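Local atomic coordinates of mutual gliding-motility protein MglA (Myxococcus xanthus DK 1622, PDB entry 6H17), a protein that binds and hydrolyses GTP as a small Ras-like GTPase, acting as an intracellular switch that sets the direction and speed of gliding in both motility systems. Residues R53-D58 with V83-S88. Numbering follows the deposited sequence. Where two conformers were deposited one is given.
Sequences RTLFFD and VFYDAS. With SO4 (sulfate ion), chain D.
L55 and Y85 meet in a CH-pi contact at the surface of this Ras-like GTPase, where strand 52-62 faces the turn leading into helix 86-93. That turn follows P80-G81-Q82, which probably corresponds to the start of switch II, as in other small GTPases, and the Y85 side chain lies about 7 Å from the bound GTP analogue. Methyl CD1 of L55 sits over one face of the Y85 ring, 3.4 Å from the ring centroid and only 2° off the ring normal. Well centred, it is nearly equidistant from all six ring carbons, with CD1 of Y85 closest at 3.6 Å. The second methyl, CD2 of L55, lies above and just outside the rim at CD1 of Y85; in one of the two conformers of S88 it also comes within 3.4 Å of OG, a less certain touch. With CG of L55 anti to the backbone N (chi1 -180°), the fork brings both methyls across to the ring. P80 touches all three residues, tying the arrangement to the loop at the nucleotide. At the start of the turn, the amide of V83 donates a 2.9 Å hydrogen bond to O2 of a sulfate, probably from the crystallisation liquor, which R109 also binds. Replacing Y85 by a serine would probably leave CD1 of L55 without its aromatic platform and weaken the link between strand and turn. With 143 Å² buried and dispersion as the main attraction, the two elements are joined by shape rather than by directional polar bonds, consistent with a junction that could part if switch II moves.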
loop_
_atom_site.group_PDB
_atom_site.type_symbol
_atom_site.label_atom_id
_atom_site.label_comp_id
_atom_site.label_asym_id
_atom_site.label_seq_id
_atom_site.Cartn_x
_atom_site.Cartn_y
_atom_site.Cartn_z
ATOM N N ARG A 53 6.095 -21.815 2.951
ATOM C CA ARG A 53 5.802 -21.340 4.289
ATOM C C ARG A 53 6.525 -20.056 4.635
ATOM O O ARG A 53 6.147 -19.384 5.602
ATOM C CB ARG A 53 6.235 -22.349 5.342
ATOM C CG ARG A 53 5.670 -23.717 5.207
ATOM C CD ARG A 53 6.553 -24.631 6.029
ATOM N NE ARG A 53 6.538 -24.186 7.415
ATOM C CZ ARG A 53 5.540 -24.439 8.252
ATOM N NH1 ARG A 53 4.493 -25.141 7.836
ATOM N NH2 ARG A 53 5.584 -23.994 9.499
ATOM N N THR A 54 7.603 -19.735 3.925
ATOM C CA THR A 54 8.376 -18.533 4.214
ATOM C C THR A 54 8.103 -17.423 3.219
ATOM O O THR A 54 8.811 -16.404 3.223
ATOM C CB THR A 54 9.871 -18.845 4.317
ATOM O OG1 THR A 54 10.319 -19.456 3.109
ATOM C CG2 THR A 54 10.139 -19.773 5.490
ATOM N N LEU A 55 7.067 -17.557 2.397
ATOM C CA LEU A 55 6.683 -16.492 1.469
ATOM C C LEU A 55 5.645 -15.663 2.207
ATOM O O LEU A 55 4.447 -15.951 2.161
ATOM C CB LEU A 55 6.141 -17.073 0.172
ATOM C CG LEU A 55 5.709 -16.052 -0.882
ATOM C CD1 LEU A 55 6.888 -15.205 -1.307
ATOM C CD2 LEU A 55 5.082 -16.780 -2.066
ATOM N N PHE A 56 6.099 -14.623 2.899
ATOM C CA PHE A 56 5.258 -13.914 3.845
ATOM C C PHE A 56 4.705 -12.627 3.257
ATOM O O PHE A 56 5.413 -11.879 2.568
ATOM C CB PHE A 56 6.040 -13.511 5.096
ATOM C CG PHE A 56 6.512 -14.657 5.921
ATOM C CD1 PHE A 56 5.618 -15.414 6.673
ATOM C CD2 PHE A 56 7.859 -14.973 5.981
ATOM C CE1 PHE A 56 6.066 -16.472 7.443
ATOM C CE2 PHE A 56 8.311 -16.029 6.755
ATOM C CZ PHE A 56 7.410 -16.784 7.480
ATOM N N PHE A 57 3.457 -12.347 3.575
ATOM C CA PHE A 57 2.924 -10.998 3.432
ATOM C C PHE A 57 2.106 -10.681 4.680
ATOM O O PHE A 57 1.851 -11.541 5.527
ATOM C CB PHE A 57 2.116 -10.835 2.153
ATOM C CG PHE A 57 0.888 -11.682 2.093
ATOM C CD1 PHE A 57 -0.324 -11.171 2.479
ATOM C CD2 PHE A 57 0.957 -12.996 1.662
ATOM C CE1 PHE A 57 -1.461 -11.941 2.415
ATOM C CE2 PHE A 57 -0.169 -13.769 1.594
ATOM C CZ PHE A 57 -1.378 -13.257 1.967
ATOM N N ASP A 58 1.710 -9.427 4.803
ATOM C CA ASP A 58 1.194 -8.904 6.057
ATOM C C ASP A 58 -0.252 -8.475 5.917
ATOM O O ASP A 58 -0.711 -8.117 4.837
ATOM C CB ASP A 58 1.996 -7.665 6.476
ATOM C CG ASP A 58 3.465 -7.907 6.440
ATOM O OD1 ASP A 58 3.965 -8.639 7.322
ATOM O OD2 ASP A 58 4.139 -7.406 5.498
ATOM N N VAL A 83 10.508 -10.429 -7.883
ATOM C CA VAL A 83 9.893 -10.533 -9.210
ATOM C C VAL A 83 9.139 -11.843 -9.409
ATOM O O VAL A 83 8.080 -11.864 -10.041
ATOM C CB VAL A 83 10.957 -10.325 -10.305
ATOM C CG1 VAL A 83 11.384 -8.889 -10.371
ATOM C CG2 VAL A 83 12.146 -11.224 -10.077
ATOM N N PHE A 84 9.677 -12.955 -8.905
ATOM C CA PHE A 84 9.117 -14.270 -9.194
ATOM C C PHE A 84 7.697 -14.456 -8.686
ATOM O O PHE A 84 6.997 -15.351 -9.168
ATOM C CB PHE A 84 10.012 -15.345 -8.541
ATOM C CG PHE A 84 9.540 -16.762 -8.751
ATOM C CD1 PHE A 84 9.935 -17.480 -9.871
ATOM C CD2 PHE A 84 8.723 -17.386 -7.819
ATOM C CE1 PHE A 84 9.508 -18.783 -10.064
ATOM C CE2 PHE A 84 8.296 -18.686 -8.007
ATOM C CZ PHE A 84 8.688 -19.384 -9.129
ATOM N N TYR A 85 7.267 -13.682 -7.695
ATOM C CA TYR A 85 6.039 -13.971 -6.949
ATOM C C TYR A 85 4.814 -13.253 -7.491
ATOM O O TYR A 85 3.936 -12.809 -6.747
ATOM C CB TYR A 85 6.246 -13.679 -5.459
ATOM C CG TYR A 85 7.376 -14.479 -4.889
ATOM C CD1 TYR A 85 7.315 -15.864 -4.862
ATOM C CD2 TYR A 85 8.495 -13.863 -4.379
ATOM C CE1 TYR A 85 8.366 -16.617 -4.355
ATOM C CE2 TYR A 85 9.551 -14.602 -3.868
ATOM C CZ TYR A 85 9.473 -15.972 -3.856
ATOM O OH TYR A 85 10.519 -16.717 -3.336
ATOM N N ASP A 86 4.713 -13.170 -8.822
ATOM C CA ASP A 86 3.578 -12.489 -9.447
ATOM C C ASP A 86 2.250 -13.122 -9.044
ATOM O O ASP A 86 1.267 -12.419 -8.805
ATOM C CB ASP A 86 3.744 -12.513 -10.967
ATOM C CG ASP A 86 3.007 -11.385 -11.663
ATOM O OD1 ASP A 86 2.773 -10.333 -11.046
ATOM O OD2 ASP A 86 2.697 -11.560 -12.877
ATOM N N ALA A 87 2.200 -14.450 -8.948
ATOM C CA ALA A 87 0.934 -15.099 -8.629
ATOM C C ALA A 87 0.405 -14.642 -7.270
ATOM O O ALA A 87 -0.793 -14.387 -7.106
ATOM C CB ALA A 87 1.087 -16.622 -8.670
ATOM N N SER A 88 1.299 -14.512 -6.283
ATOM C CA SER A 88 0.885 -14.050 -4.964
ATOM C C SER A 88 0.378 -12.621 -5.020
ATOM O O SER A 88 -0.638 -12.282 -4.399
ATOM C CB SER A 88 2.070 -14.111 -4.000
ATOM O OG SER A 88 2.440 -15.438 -3.713
HETATM S S SO4 D . 14.064 -8.630 -6.672
HETATM O O1 SO4 D . 13.472 -7.879 -5.565
HETATM O O2 SO4 D . 13.012 -8.966 -7.637
HETATM O O3 SO4 D . 15.081 -7.847 -7.368
HETATM O O4 SO4 D . 14.624 -9.865 -6.124
#